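PDB 5AQ1: glucose-6-phosphate dehydrogenase from Trypanosoma cruzi, which catalyses the NADP-dependent oxidation of glucose 6-phosphate, the entry step of the pentose phosphate pathway, and so supplies NADPH for redox balance. Local coordinates for residues G142-L148 against W174-E180; I35-S41 against V66-A72; T391-E395 against G505-T509. All blocks are in the same frame, centred on the assembly; numbering follows the deposited sequence.

Contact 1. Residues G142-L148 against W174-E180; sequences GNRLFYL and WVRLIVE. With NDP (NADPH dihydro-nicotinamide-adenine-dinucleotide phosphate), chain G.
From R144 beside V175 to Y147 beside I178, strands 143-148 and 175-179 run parallel, their axes 4.8 Å apart at closest approach, with 16° between their N-to-C directions. They are the two strands of a beta-alpha-beta unit in the Rossmann-type coenzyme domain, with helix 155-165 as the crossover. Register follows from the bonds, which alternate between strands: R144 N to W174 O, R176 N to R144 O, F146 N to R176 O, I178 N to F146 O and L148 N to I178 O. At the N-terminal end the N143 side chain extends the pattern, its OD1 accepting W174 N at 2.9 Å in the carbonyl plane, on a lone pair. The same amide lies flat over the indole, the two planes 8° apart, with N143 CB 3.5 Å from the centroid of the six-membered ring. R176 puts CZ over the opposite indole face, while its NH1 bonds to A449 O, tying the strand to helix 441-451. On the face carrying L145, Y147 and I178, CD1 of I178 meets both methyls of L145, and its CG2 sits over one face of the Y147 ring, 3.7 Å from the centroid. On the other face, which helices 155-165 and 118-134 cover, V175 CG1 reaches F146 CE2 at the ring edge and L177 CD1 packs on L148 CD1. E180 CB contacts the nicotinamide-ribose oxygen O4D of NADPH, and E180 OE2 accepts Y442 OH. With chi1 at -158°, Y147 CG lies opposite the backbone N, and the phenol OH ends 2.7 Å from E180 OE2, nearly along its C-O axis.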
loop_
_atom_site.group_PDB
_atom_site.type_symbol
_atom_site.label_atom_id
_atom_site.label_comp_id
_atom_site.label_asym_id
_atom_site.label_seq_id
_atom_site.Cartn_x
_atom_site.Cartn_y
_atom_site.Cartn_z
ATOM N N GLY B 142 -9.569 -52.205 -12.958
ATOM C CA GLY B 142 -9.003 -51.225 -13.886
ATOM C C GLY B 142 -9.667 -49.864 -13.791
ATOM O O GLY B 142 -10.859 -49.766 -13.494
ATOM N N ASN B 143 -8.889 -48.814 -14.043
ATOM C CA ASN B 143 -9.406 -47.447 -14.067
ATOM C C ASN B 143 -9.900 -47.098 -15.465
ATOM O O ASN B 143 -9.261 -47.449 -16.453
ATOM C CB ASN B 143 -8.319 -46.463 -13.646
ATOM C CG ASN B 143 -7.829 -46.704 -12.231
ATOM O OD1 ASN B 143 -8.621 -46.769 -11.290
ATOM N ND2 ASN B 143 -6.519 -46.838 -12.072
ATOM N N ARG B 144 -11.026 -46.397 -15.546
ATOM C CA ARG B 144 -11.671 -46.117 -16.824
ATOM C C ARG B 144 -11.854 -44.621 -17.036
ATOM O O ARG B 144 -12.519 -43.960 -16.243
ATOM C CB ARG B 144 -13.033 -46.806 -16.881
ATOM C CG ARG B 144 -12.976 -48.299 -16.613
ATOM C CD ARG B 144 -14.340 -48.950 -16.773
ATOM N NE ARG B 144 -14.284 -50.393 -16.544
ATOM C CZ ARG B 144 -15.312 -51.228 -16.686
ATOM N NH1 ARG B 144 -16.506 -50.780 -17.058
ATOM N NH2 ARG B 144 -15.143 -52.524 -16.452
ATOM N N LEU B 145 -11.259 -44.093 -18.106
ATOM C CA LEU B 145 -11.446 -42.694 -18.498
ATOM C C LEU B 145 -12.286 -42.635 -19.770
ATOM O O LEU B 145 -11.864 -43.120 -20.819
ATOM C CB LEU B 145 -10.096 -42.017 -18.735
ATOM C CG LEU B 145 -10.121 -40.530 -19.109
ATOM C CD1 LEU B 145 -10.531 -39.680 -17.924
ATOM C CD2 LEU B 145 -8.760 -40.083 -19.619
ATOM N N PHE B 146 -13.475 -42.049 -19.670
ATOM C CA PHE B 146 -14.356 -41.894 -20.820
ATOM C C PHE B 146 -14.228 -40.479 -21.364
ATOM O O PHE B 146 -14.551 -39.517 -20.668
ATOM C CB PHE B 146 -15.807 -42.176 -20.427
ATOM C CG PHE B 146 -16.053 -43.598 -20.003
ATOM C CD1 PHE B 146 -16.134 -44.609 -20.947
ATOM C CD2 PHE B 146 -16.209 -43.926 -18.663
ATOM C CE1 PHE B 146 -16.358 -45.921 -20.566
ATOM C CE2 PHE B 146 -16.435 -45.235 -18.274
ATOM C CZ PHE B 146 -16.508 -46.235 -19.226
ATOM N N TYR B 147 -13.737 -40.359 -22.597
ATOM C CA TYR B 147 -13.653 -39.067 -23.278
ATOM C C TYR B 147 -14.851 -38.921 -24.213
ATOM O O TYR B 147 -14.967 -39.659 -25.190
ATOM C CB TYR B 147 -12.346 -38.947 -24.073
ATOM C CG TYR B 147 -11.941 -37.511 -24.358
ATOM C CD1 TYR B 147 -12.743 -36.675 -25.137
ATOM C CD2 TYR B 147 -10.753 -36.986 -23.851
ATOM C CE1 TYR B 147 -12.380 -35.364 -25.398
ATOM C CE2 TYR B 147 -10.380 -35.676 -24.110
ATOM C CZ TYR B 147 -11.201 -34.870 -24.882
ATOM O OH TYR B 147 -10.842 -33.571 -25.142
ATOM N N LEU B 148 -15.725 -37.961 -23.921
ATOM C CA LEU B 148 -16.921 -37.743 -24.731
ATOM C C LEU B 148 -16.670 -36.680 -25.791
ATOM O O LEU B 148 -16.974 -35.505 -25.586
ATOM C CB LEU B 148 -18.115 -37.363 -23.849
ATOM C CG LEU B 148 -18.865 -38.539 -23.215
ATOM C CD1 LEU B 148 -17.956 -39.372 -22.327
ATOM C CD2 LEU B 148 -20.057 -38.038 -22.422
ATOM N N TRP B 174 -11.383 -46.289 -10.472
ATOM C CA TRP B 174 -12.201 -45.084 -10.630
ATOM C C TRP B 174 -12.766 -44.951 -12.040
ATOM O O TRP B 174 -12.302 -45.606 -12.974
ATOM C CB TRP B 174 -11.435 -43.804 -10.240
ATOM C CG TRP B 174 -10.015 -43.661 -10.757
ATOM C CD1 TRP B 174 -8.870 -43.771 -10.021
ATOM C CD2 TRP B 174 -9.597 -43.346 -12.100
ATOM N NE1 TRP B 174 -7.770 -43.557 -10.817
ATOM C CE2 TRP B 174 -8.186 -43.296 -12.096
ATOM C CE3 TRP B 174 -10.276 -43.114 -13.302
ATOM C CZ2 TRP B 174 -7.439 -43.029 -13.253
ATOM C CZ3 TRP B 174 -9.531 -42.842 -14.451
ATOM C CH2 TRP B 174 -8.129 -42.805 -14.414
ATOM N N VAL B 175 -13.788 -44.112 -12.170
ATOM C CA VAL B 175 -14.320 -43.713 -13.465
ATOM C C VAL B 175 -14.289 -42.192 -13.559
ATOM O O VAL B 175 -14.740 -41.503 -12.647
ATOM C CB VAL B 175 -15.767 -44.190 -13.668
ATOM C CG1 VAL B 175 -16.244 -43.845 -15.074
ATOM C CG2 VAL B 175 -15.878 -45.686 -13.422
ATOM N N ARG B 176 -13.748 -41.679 -14.659
ATOM C CA ARG B 176 -13.709 -40.242 -14.900
ATOM C C ARG B 176 -14.252 -39.912 -16.286
ATOM O O ARG B 176 -13.994 -40.634 -17.251
ATOM C CB ARG B 176 -12.286 -39.708 -14.726
ATOM C CG ARG B 176 -11.844 -39.689 -13.271
ATOM C CD ARG B 176 -10.357 -39.434 -13.104
ATOM N NE ARG B 176 -9.929 -39.764 -11.746
ATOM C CZ ARG B 176 -8.669 -39.967 -11.362
ATOM N NH1 ARG B 176 -7.660 -39.874 -12.225
ATOM N NH2 ARG B 176 -8.414 -40.276 -10.094
ATOM N N LEU B 177 -15.018 -38.827 -16.357
ATOM C CA LEU B 177 -15.669 -38.380 -17.582
ATOM C C LEU B 177 -15.061 -37.063 -18.033
ATOM O O LEU B 177 -15.152 -36.067 -17.321
ATOM C CB LEU B 177 -17.165 -38.158 -17.337
ATOM C CG LEU B 177 -18.133 -39.331 -17.493
ATOM C CD1 LEU B 177 -18.459 -39.568 -18.960
ATOM C CD2 LEU B 177 -17.592 -40.594 -16.841
ATOM N N ILE B 178 -14.450 -37.055 -19.211
ATOM C CA ILE B 178 -14.038 -35.811 -19.836
ATOM C C ILE B 178 -15.140 -35.387 -20.808
ATOM O O ILE B 178 -15.503 -36.138 -21.717
ATOM C CB ILE B 178 -12.677 -35.946 -20.544
ATOM C CG1 ILE B 178 -11.572 -36.161 -19.507
ATOM C CG2 ILE B 178 -12.373 -34.697 -21.357
ATOM C CD1 ILE B 178 -10.246 -36.608 -20.089
ATOM N N VAL B 179 -15.670 -34.183 -20.604
ATOM C CA VAL B 179 -16.804 -33.681 -21.381
ATOM C C VAL B 179 -16.472 -32.322 -22.000
ATOM O O VAL B 179 -15.727 -31.534 -21.418
ATOM C CB VAL B 179 -18.083 -33.596 -20.517
ATOM C CG1 VAL B 179 -18.422 -34.961 -19.944
ATOM C CG2 VAL B 179 -17.930 -32.600 -19.382
ATOM N N GLU B 180 -17.029 -32.061 -23.181
ATOM C CA GLU B 180 -16.697 -30.871 -23.963
ATOM C C GLU B 180 -17.865 -29.891 -24.047
ATOM O O GLU B 180 -19.025 -30.271 -23.881
ATOM C CB GLU B 180 -16.281 -31.280 -25.377
ATOM C CG GLU B 180 -14.928 -31.976 -25.468
ATOM C CD GLU B 180 -13.744 -31.017 -25.503
ATOM O OE1 GLU B 180 -13.921 -29.821 -25.837
ATOM O OE2 GLU B 180 -12.618 -31.480 -25.215
HETATM P PA NDP G . -18.263 -33.862 -34.879
HETATM O O1A NDP G . -19.357 -33.086 -35.576
HETATM O O2A NDP G . -16.982 -34.185 -35.625
HETATM O O5B NDP G . -18.937 -35.201 -34.303
HETATM C C5B NDP G . -18.147 -36.134 -33.574
HETATM C C4B NDP G . -18.589 -37.560 -33.876
HETATM O O4B NDP G . -19.868 -37.767 -33.270
HETATM C C3B NDP G . -18.745 -37.881 -35.361
HETATM O O3B NDP G . -17.590 -38.506 -35.929
HETATM C C2B NDP G . -19.931 -38.815 -35.394
HETATM O O2B NDP G . -19.485 -40.163 -35.284
HETATM C C1B NDP G . -20.747 -38.455 -34.165
HETATM N N9A NDP G . -21.912 -37.618 -34.557
HETATM C C8A NDP G . -21.899 -36.496 -35.313
HETATM N N7A NDP G . -23.154 -36.004 -35.470
HETATM C C5A NDP G . -23.990 -36.823 -34.805
HETATM C C6A NDP G . -25.446 -36.894 -34.555
HETATM N N6A NDP G . -26.274 -35.953 -35.071
HETATM N N1A NDP G . -25.916 -37.920 -33.798
HETATM C C2A NDP G . -25.101 -38.863 -33.279
HETATM N N3A NDP G . -23.767 -38.853 -33.471
HETATM C C4A NDP G . -23.168 -37.884 -34.207
HETATM O O3 NDP G . -17.912 -33.143 -33.479
HETATM P PN NDP G . -16.449 -32.568 -33.124
HETATM O O1N NDP G . -15.432 -33.683 -33.095
HETATM O O2N NDP G . -16.199 -31.353 -33.990
HETATM O O5D NDP G . -16.673 -32.072 -31.611
HETATM C C5D NDP G . -16.935 -32.987 -30.548
HETATM C C4D NDP G . -17.297 -32.207 -29.289
HETATM O O4D NDP G . -16.211 -31.353 -28.913
HETATM C C3D NDP G . -18.499 -31.308 -29.521
HETATM O O3D NDP G . -19.355 -31.324 -28.374
HETATM C C2D NDP G . -17.910 -29.928 -29.731
HETATM O O2D NDP G . -18.822 -28.890 -29.342
HETATM C C1D NDP G . -16.632 -29.983 -28.895
HETATM N N1N NDP G . -15.606 -29.058 -29.406
HETATM C C2N NDP G . -14.854 -29.389 -30.468
HETATM C C3N NDP G . -13.884 -28.529 -30.976
HETATM C C7N NDP G . -13.052 -28.927 -32.162
HETATM O O7N NDP G . -11.890 -28.552 -32.210
HETATM N N7N NDP G . -13.578 -29.667 -33.142
HETATM C C4N NDP G . -13.640 -27.181 -30.342
HETATM C C5N NDP G . -14.522 -26.945 -29.204
HETATM C C6N NDP G . -15.455 -27.882 -28.785
HETATM P P2B NDP G . -20.352 -41.425 -35.783
HETATM O O1X NDP G . -21.320 -40.889 -36.810
HETATM O O2X NDP G . -19.280 -42.320 -36.360
HETATM O O3X NDP G . -21.022 -41.948 -34.532
#

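Contact 2. Residues I35-S41 against V66-A72; sequences IVVLGAS and VNILGYA. With NDP (NADPH dihydro-nicotinamide-adenine-dinucleotide phosphate), chain G.
S41 and A72 line the part of the NADPH pocket that takes the adenosine 2'-phosphate, at the turn where a beta-alpha-beta unit passes from strand 33-38 into helix 43-58. Strands 35-38 and 67-72 are parallel, with axes 4.7 Å apart and 21° between directions. Bonds from I35 N to N67 O, L69 N to I35 O, V37 N to L69 O and Y71 N to V37 O set the register, and G39 N to Y71 O (2.7 Å) carries it past the end of the first strand. There the chain turns sharply: G39 has a phi of 82°, which favours glycine. A40 CB then folds back to 3.6 Å from G70 CA, so the turn packs directly on the G70 backbone. On the face bearing V36 and L69, L38 CD2 touches Y71 CD1 at 4.0 Å, while Y71 OH bonds to S114 O. A chi1 of 58° sets S41 OG between the backbone N and the carbonyl carbon, where it donates to the phosphate oxygen O2X (2.6 Å) and accepts from adenine-ribose O3B (2.9 Å); A72 CB approaches O2X at 3.5 Å. Contact with this 2'-phosphate is consistent with NADP selectivity, and a glycine turn joins the first strand to the following helix, as in the glycine-rich dinucleotide-binding loop of Rossmann folds.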
loop_
_atom_site.group_PDB
_atom_site.type_symbol
_atom_site.label_atom_id
_atom_site.label_comp_id
_atom_site.label_asym_id
_atom_site.label_seq_id
_atom_site.Cartn_x
_atom_site.Cartn_y
_atom_site.Cartn_z
ATOM N N ILE B 35 -8.699 -46.020 -21.707
ATOM C CA ILE B 35 -9.160 -44.708 -22.151
ATOM C C ILE B 35 -10.100 -44.889 -23.342
ATOM O O ILE B 35 -9.664 -45.271 -24.429
ATOM C CB ILE B 35 -7.975 -43.804 -22.549
ATOM C CG1 ILE B 35 -7.041 -43.617 -21.351
ATOM C CG2 ILE B 35 -8.472 -42.453 -23.060
ATOM C CD1 ILE B 35 -5.743 -42.907 -21.671
ATOM N N VAL B 36 -11.386 -44.617 -23.135
ATOM C CA VAL B 36 -12.394 -44.793 -24.180
ATOM C C VAL B 36 -12.730 -43.449 -24.822
ATOM O O VAL B 36 -13.269 -42.556 -24.166
ATOM C CB VAL B 36 -13.685 -45.430 -23.626
ATOM C CG1 VAL B 36 -14.643 -45.763 -24.759
ATOM C CG2 VAL B 36 -13.362 -46.682 -22.822
ATOM N N VAL B 37 -12.406 -43.315 -26.106
ATOM C CA VAL B 37 -12.716 -42.114 -26.871
ATOM C C VAL B 37 -14.024 -42.333 -27.624
ATOM O O VAL B 37 -14.045 -42.972 -28.678
ATOM C CB VAL B 37 -11.592 -41.780 -27.877
ATOM C CG1 VAL B 37 -11.886 -40.469 -28.597
ATOM C CG2 VAL B 37 -10.244 -41.714 -27.169
ATOM N N LEU B 38 -15.115 -41.805 -27.076
ATOM C CA LEU B 38 -16.416 -41.882 -27.733
ATOM C C LEU B 38 -16.535 -40.770 -28.777
ATOM O O LEU B 38 -16.255 -39.605 -28.492
ATOM C CB LEU B 38 -17.548 -41.782 -26.715
ATOM C CG LEU B 38 -17.707 -43.000 -25.800
ATOM C CD1 LEU B 38 -16.884 -42.894 -24.527
ATOM C CD2 LEU B 38 -19.176 -43.225 -25.462
ATOM N N GLY B 39 -16.958 -41.138 -29.984
ATOM C CA GLY B 39 -16.932 -40.229 -31.127
ATOM C C GLY B 39 -15.550 -40.195 -31.752
ATOM O O GLY B 39 -15.106 -39.154 -32.232
ATOM N N ALA B 40 -14.882 -41.350 -31.760
ATOM C CA ALA B 40 -13.501 -41.470 -32.233
ATOM C C ALA B 40 -13.350 -41.198 -33.730
ATOM O O ALA B 40 -12.248 -40.901 -34.199
ATOM C CB ALA B 40 -12.948 -42.850 -31.898
ATOM N N SER B 41 -14.451 -41.303 -34.471
ATOM C CA SER B 41 -14.477 -40.982 -35.897
ATOM C C SER B 41 -14.588 -39.474 -36.183
ATOM O O SER B 41 -14.670 -39.070 -37.341
ATOM C CB SER B 41 -15.658 -41.701 -36.547
ATOM O OG SER B 41 -16.875 -41.314 -35.930
ATOM N N VAL B 66 -1.215 -49.433 -21.689
ATOM C CA VAL B 66 -2.508 -48.754 -21.724
ATOM C C VAL B 66 -3.361 -49.272 -22.879
ATOM O O VAL B 66 -2.836 -49.717 -23.898
ATOM C CB VAL B 66 -2.346 -47.219 -21.868
ATOM C CG1 VAL B 66 -1.831 -46.836 -23.254
ATOM C CG2 VAL B 66 -3.659 -46.499 -21.580
ATOM N N ASN B 67 -4.678 -49.210 -22.712
ATOM C CA ASN B 67 -5.610 -49.549 -23.778
ATOM C C ASN B 67 -6.444 -48.343 -24.168
ATOM O O ASN B 67 -7.120 -47.752 -23.331
ATOM C CB ASN B 67 -6.518 -50.689 -23.338
ATOM C CG ASN B 67 -5.844 -52.039 -23.458
ATOM O OD1 ASN B 67 -5.562 -52.694 -22.460
ATOM N ND2 ASN B 67 -5.574 -52.459 -24.691
ATOM N N ILE B 68 -6.383 -47.983 -25.445
ATOM C CA ILE B 68 -7.156 -46.874 -25.979
ATOM C C ILE B 68 -8.204 -47.465 -26.909
ATOM O O ILE B 68 -7.869 -48.117 -27.899
ATOM C CB ILE B 68 -6.255 -45.875 -26.730
ATOM C CG1 ILE B 68 -5.194 -45.314 -25.777
ATOM C CG2 ILE B 68 -7.082 -44.740 -27.322
ATOM C CD1 ILE B 68 -4.016 -44.670 -26.473
ATOM N N LEU B 69 -9.472 -47.237 -26.579
ATOM C CA LEU B 69 -10.588 -47.829 -27.310
ATOM C C LEU B 69 -11.459 -46.749 -27.943
ATOM O O LEU B 69 -12.089 -45.957 -27.244
ATOM C CB LEU B 69 -11.414 -48.705 -26.362
ATOM C CG LEU B 69 -12.763 -49.279 -26.817
ATOM C CD1 LEU B 69 -12.610 -50.161 -28.044
ATOM C CD2 LEU B 69 -13.424 -50.050 -25.682
ATOM N N GLY B 70 -11.478 -46.716 -29.272
ATOM C CA GLY B 70 -12.370 -45.831 -30.005
ATOM C C GLY B 70 -13.765 -46.416 -30.047
ATOM O O GLY B 70 -13.926 -47.632 -30.160
ATOM N N TYR B 71 -14.771 -45.549 -29.962
ATOM C CA TYR B 71 -16.171 -45.969 -29.985
ATOM C C TYR B 71 -17.021 -44.967 -30.761
ATOM O O TYR B 71 -17.038 -43.785 -30.439
ATOM C CB TYR B 71 -16.692 -46.104 -28.555
ATOM C CG TYR B 71 -18.109 -46.624 -28.454
ATOM C CD1 TYR B 71 -19.197 -45.760 -28.548
ATOM C CD2 TYR B 71 -18.362 -47.980 -28.251
ATOM C CE1 TYR B 71 -20.494 -46.232 -28.455
ATOM C CE2 TYR B 71 -19.655 -48.458 -28.153
ATOM C CZ TYR B 71 -20.716 -47.581 -28.255
ATOM O OH TYR B 71 -22.005 -48.046 -28.158
ATOM N N ALA B 72 -17.723 -45.449 -31.783
ATOM C CA ALA B 72 -18.624 -44.613 -32.578
ATOM C C ALA B 72 -19.550 -45.474 -33.443
ATOM O O ALA B 72 -19.376 -46.689 -33.527
ATOM C CB ALA B 72 -17.829 -43.649 -33.449
HETATM P PA NDP G . -18.263 -33.862 -34.879
HETATM O O1A NDP G . -19.357 -33.086 -35.576
HETATM O O2A NDP G . -16.982 -34.185 -35.625
HETATM O O5B NDP G . -18.937 -35.201 -34.303
HETATM C C5B NDP G . -18.147 -36.134 -33.574
HETATM C C4B NDP G . -18.589 -37.560 -33.876
HETATM O O4B NDP G . -19.868 -37.767 -33.270
HETATM C C3B NDP G . -18.745 -37.881 -35.361
HETATM O O3B NDP G . -17.590 -38.506 -35.929
HETATM C C2B NDP G . -19.931 -38.815 -35.394
HETATM O O2B NDP G . -19.485 -40.163 -35.284
HETATM C C1B NDP G . -20.747 -38.455 -34.165
HETATM N N9A NDP G . -21.912 -37.618 -34.557
HETATM C C8A NDP G . -21.899 -36.496 -35.313
HETATM N N7A NDP G . -23.154 -36.004 -35.470
HETATM C C5A NDP G . -23.990 -36.823 -34.805
HETATM C C6A NDP G . -25.446 -36.894 -34.555
HETATM N N6A NDP G . -26.274 -35.953 -35.071
HETATM N N1A NDP G . -25.916 -37.920 -33.798
HETATM C C2A NDP G . -25.101 -38.863 -33.279
HETATM N N3A NDP G . -23.767 -38.853 -33.471
HETATM C C4A NDP G . -23.168 -37.884 -34.207
HETATM O O3 NDP G . -17.912 -33.143 -33.479
HETATM P PN NDP G . -16.449 -32.568 -33.124
HETATM O O1N NDP G . -15.432 -33.683 -33.095
HETATM O O2N NDP G . -16.199 -31.353 -33.990
HETATM O O5D NDP G . -16.673 -32.072 -31.611
HETATM C C5D NDP G . -16.935 -32.987 -30.548
HETATM C C4D NDP G . -17.297 -32.207 -29.289
HETATM O O4D NDP G . -16.211 -31.353 -28.913
HETATM C C3D NDP G . -18.499 -31.308 -29.521
HETATM O O3D NDP G . -19.355 -31.324 -28.374
HETATM C C2D NDP G . -17.910 -29.928 -29.731
HETATM O O2D NDP G . -18.822 -28.890 -29.342
HETATM C C1D NDP G . -16.632 -29.983 -28.895
HETATM N N1N NDP G . -15.606 -29.058 -29.406
HETATM C C2N NDP G . -14.854 -29.389 -30.468
HETATM C C3N NDP G . -13.884 -28.529 -30.976
HETATM C C7N NDP G . -13.052 -28.927 -32.162
HETATM O O7N NDP G . -11.890 -28.552 -32.210
HETATM N N7N NDP G . -13.578 -29.667 -33.142
HETATM C C4N NDP G . -13.640 -27.181 -30.342
HETATM C C5N NDP G . -14.522 -26.945 -29.204
HETATM C C6N NDP G . -15.455 -27.882 -28.785
HETATM P P2B NDP G . -20.352 -41.425 -35.783
HETATM O O1X NDP G . -21.320 -40.889 -36.810
HETATM O O2X NDP G . -19.280 -42.320 -36.360
HETATM O O3X NDP G . -21.022 -41.948 -34.532
#

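Contact 3. Residues T391-E395 against G505-T509; sequences TQRNE and GYKTT
The C-terminal tail leaves helix 495-504 through a Schellman motif at G505 and meets two residues by the large mixed sheet: R393, on the loop before strand 395-401, and E395, at the start of that strand. The end-to-end directions of the two segments differ by 101° and there is no backbone pairing; side chains of 391-395 meet a backbone carbonyl and side chains of 505-509. R393 has the largest buried area of the contact. Its chain is extended from CG to NE and delivers the guanidinium edge-on to the carbonyl of G505: NH1 lies 2.8 Å from G505 O, which is only 6° out of the guanidinium plane. K507 crosses the R393 side chain at about a right angle, setting its CD 3.6 Å from R393 CZ over one guanidinium face. The two cations are near each other, R393 NE to K507 NZ being 4.5 Å, but D382 OD2 forms a salt bridge with R393 NE and a long, weak ion pair with K507 NZ, which probably offsets their charges. At E395, OE2 accepts Y506 OH. The carboxylate stands at the edge of the phenol ring, with planes 19° apart, but the modelled separation is too short for its length to be trusted. Q379 links both halves, its OE1 accepting from R393 NH1 and K507 N and its NE2 bonding to E395 OE2, while R377 pairs with E395 OE1. Near the chain end, Q392 NE2 comes within 3.9 Å of CG2 of the poorly ordered T509. With Y506 resting on strands 373-380 and 240-248, the tail after helix 495-504 packs against the loop joining strands 373-380 and 395-401, which also reaches the second subunit through T391 and N394.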
loop_
_atom_site.group_PDB
_atom_site.type_symbol
_atom_site.label_atom_id
_atom_site.label_comp_id
_atom_site.label_asym_id
_atom_site.label_seq_id
_atom_site.Cartn_x
_atom_site.Cartn_y
_atom_site.Cartn_z
ATOM N N THR B 391 6.709 10.030 -20.158
ATOM C CA THR B 391 6.571 8.609 -19.871
ATOM C C THR B 391 5.159 8.194 -20.265
ATOM O O THR B 391 4.334 9.029 -20.650
ATOM C CB THR B 391 6.866 8.283 -18.385
ATOM O OG1 THR B 391 6.947 6.866 -18.205
ATOM C CG2 THR B 391 5.799 8.857 -17.449
ATOM N N GLN B 392 4.891 6.898 -20.189
ATOM C CA GLN B 392 3.563 6.365 -20.472
ATOM C C GLN B 392 3.313 5.178 -19.571
ATOM O O GLN B 392 4.207 4.733 -18.853
ATOM C CB GLN B 392 3.396 5.993 -21.957
ATOM C CG GLN B 392 4.692 5.758 -22.720
ATOM C CD GLN B 392 4.597 6.025 -24.208
ATOM O OE1 GLN B 392 5.148 5.259 -24.983
ATOM N NE2 GLN B 392 3.906 7.095 -24.621
ATOM N N ARG B 393 2.083 4.688 -19.592
ATOM C CA ARG B 393 1.672 3.642 -18.676
ATOM C C ARG B 393 2.510 2.388 -18.847
ATOM O O ARG B 393 2.709 1.919 -19.966
ATOM C CB ARG B 393 0.202 3.304 -18.890
ATOM C CG ARG B 393 -0.745 4.379 -18.407
ATOM C CD ARG B 393 -2.172 3.989 -18.717
ATOM N NE ARG B 393 -3.142 4.919 -18.153
ATOM C CZ ARG B 393 -4.463 4.781 -18.250
ATOM N NH1 ARG B 393 -4.992 3.745 -18.901
ATOM N NH2 ARG B 393 -5.261 5.687 -17.698
ATOM N N ASN B 394 2.999 1.848 -17.734
ATOM C CA ASN B 394 3.581 0.513 -17.734
ATOM C C ASN B 394 2.509 -0.505 -18.094
ATOM O O ASN B 394 1.318 -0.271 -17.891
ATOM C CB ASN B 394 4.173 0.150 -16.367
ATOM C CG ASN B 394 5.321 1.052 -15.944
ATOM O OD1 ASN B 394 5.656 1.089 -14.763
ATOM N ND2 ASN B 394 5.926 1.777 -16.885
ATOM N N GLU B 395 2.939 -1.642 -18.619
ATOM C CA GLU B 395 2.007 -2.677 -19.029
ATOM C C GLU B 395 2.674 -4.040 -18.932
ATOM O O GLU B 395 3.756 -4.244 -19.478
ATOM C CB GLU B 395 1.546 -2.410 -20.459
ATOM C CG GLU B 395 0.172 -2.952 -20.787
ATOM C CD GLU B 395 -0.161 -2.809 -22.257
ATOM O OE1 GLU B 395 0.658 -3.230 -23.100
ATOM O OE2 GLU B 395 -1.237 -2.276 -22.578
ATOM N N GLY B 505 -11.009 3.217 -20.867
ATOM C CA GLY B 505 -9.844 3.495 -20.029
ATOM C C GLY B 505 -8.542 2.822 -20.424
ATOM O O GLY B 505 -7.545 2.975 -19.727
ATOM N N TYR B 506 -8.533 2.067 -21.518
ATOM C CA TYR B 506 -7.288 1.504 -22.030
ATOM C C TYR B 506 -6.624 2.500 -22.986
ATOM O O TYR B 506 -7.166 2.796 -24.050
ATOM C CB TYR B 506 -7.531 0.172 -22.743
ATOM C CG TYR B 506 -6.252 -0.474 -23.214
ATOM C CD1 TYR B 506 -5.485 -1.255 -22.357
ATOM C CD2 TYR B 506 -5.791 -0.277 -24.513
ATOM C CE1 TYR B 506 -4.304 -1.835 -22.786
ATOM C CE2 TYR B 506 -4.612 -0.849 -24.950
ATOM C CZ TYR B 506 -3.870 -1.627 -24.086
ATOM O OH TYR B 506 -2.697 -2.192 -24.537
ATOM N N LYS B 507 -5.463 3.022 -22.592
ATOM C CA LYS B 507 -4.703 3.949 -23.431
ATOM C C LYS B 507 -3.811 3.160 -24.363
ATOM O O LYS B 507 -2.809 2.586 -23.942
ATOM C CB LYS B 507 -3.869 4.918 -22.587
ATOM C CG LYS B 507 -4.616 6.190 -22.225
ATOM C CD LYS B 507 -3.954 6.953 -21.089
ATOM C CE LYS B 507 -2.789 7.806 -21.566
ATOM N NZ LYS B 507 -2.264 8.647 -20.455
ATOM N N THR B 508 -4.192 3.133 -25.634
ATOM C CA THR B 508 -3.477 2.355 -26.632
ATOM C C THR B 508 -2.231 3.123 -27.089
ATOM O O THR B 508 -2.328 4.260 -27.559
ATOM C CB THR B 508 -4.407 1.973 -27.811
ATOM O OG1 THR B 508 -3.854 0.861 -28.524
ATOM C CG2 THR B 508 -4.646 3.146 -28.772
ATOM N N THR B 509 -1.062 2.507 -26.901
ATOM C CA THR B 509 0.226 3.095 -27.298
ATOM C C THR B 509 1.344 2.073 -27.097
ATOM O O THR B 509 1.701 1.380 -28.043
ATOM C CB THR B 509 0.579 4.394 -26.525
ATOM O OG1 THR B 509 -0.511 5.325 -26.577
ATOM C CG2 THR B 509 1.817 5.054 -27.136
ATOM O OXT THR B 509 1.909 1.908 -26.010
#

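Along the chain the contacts come in series: contact 2 closes before contact 1 opens, and contact 3 follows both. Contacts 1 and 2 belong to one parallel sheet, their centres 11 Å apart, because strands 33-38 and 143-148 are neighbours in it; V36 N to L145 O and Y147 N to V36 O are probable hydrogen bonds, at 2.8 and 2.7 Å. Both touch NADPH, contact 2 at the adenosine 2'-phosphate through S41 and A72, contact 1 at the nicotinamide ribose through E180, so the coenzyme lies across the C-terminal ends of these strands. Contact 3 lies across the chain's centre in the C-terminal domain, with centres about 46 Å from contact 1 and 50 Å from contact 2, beside a subunit interface.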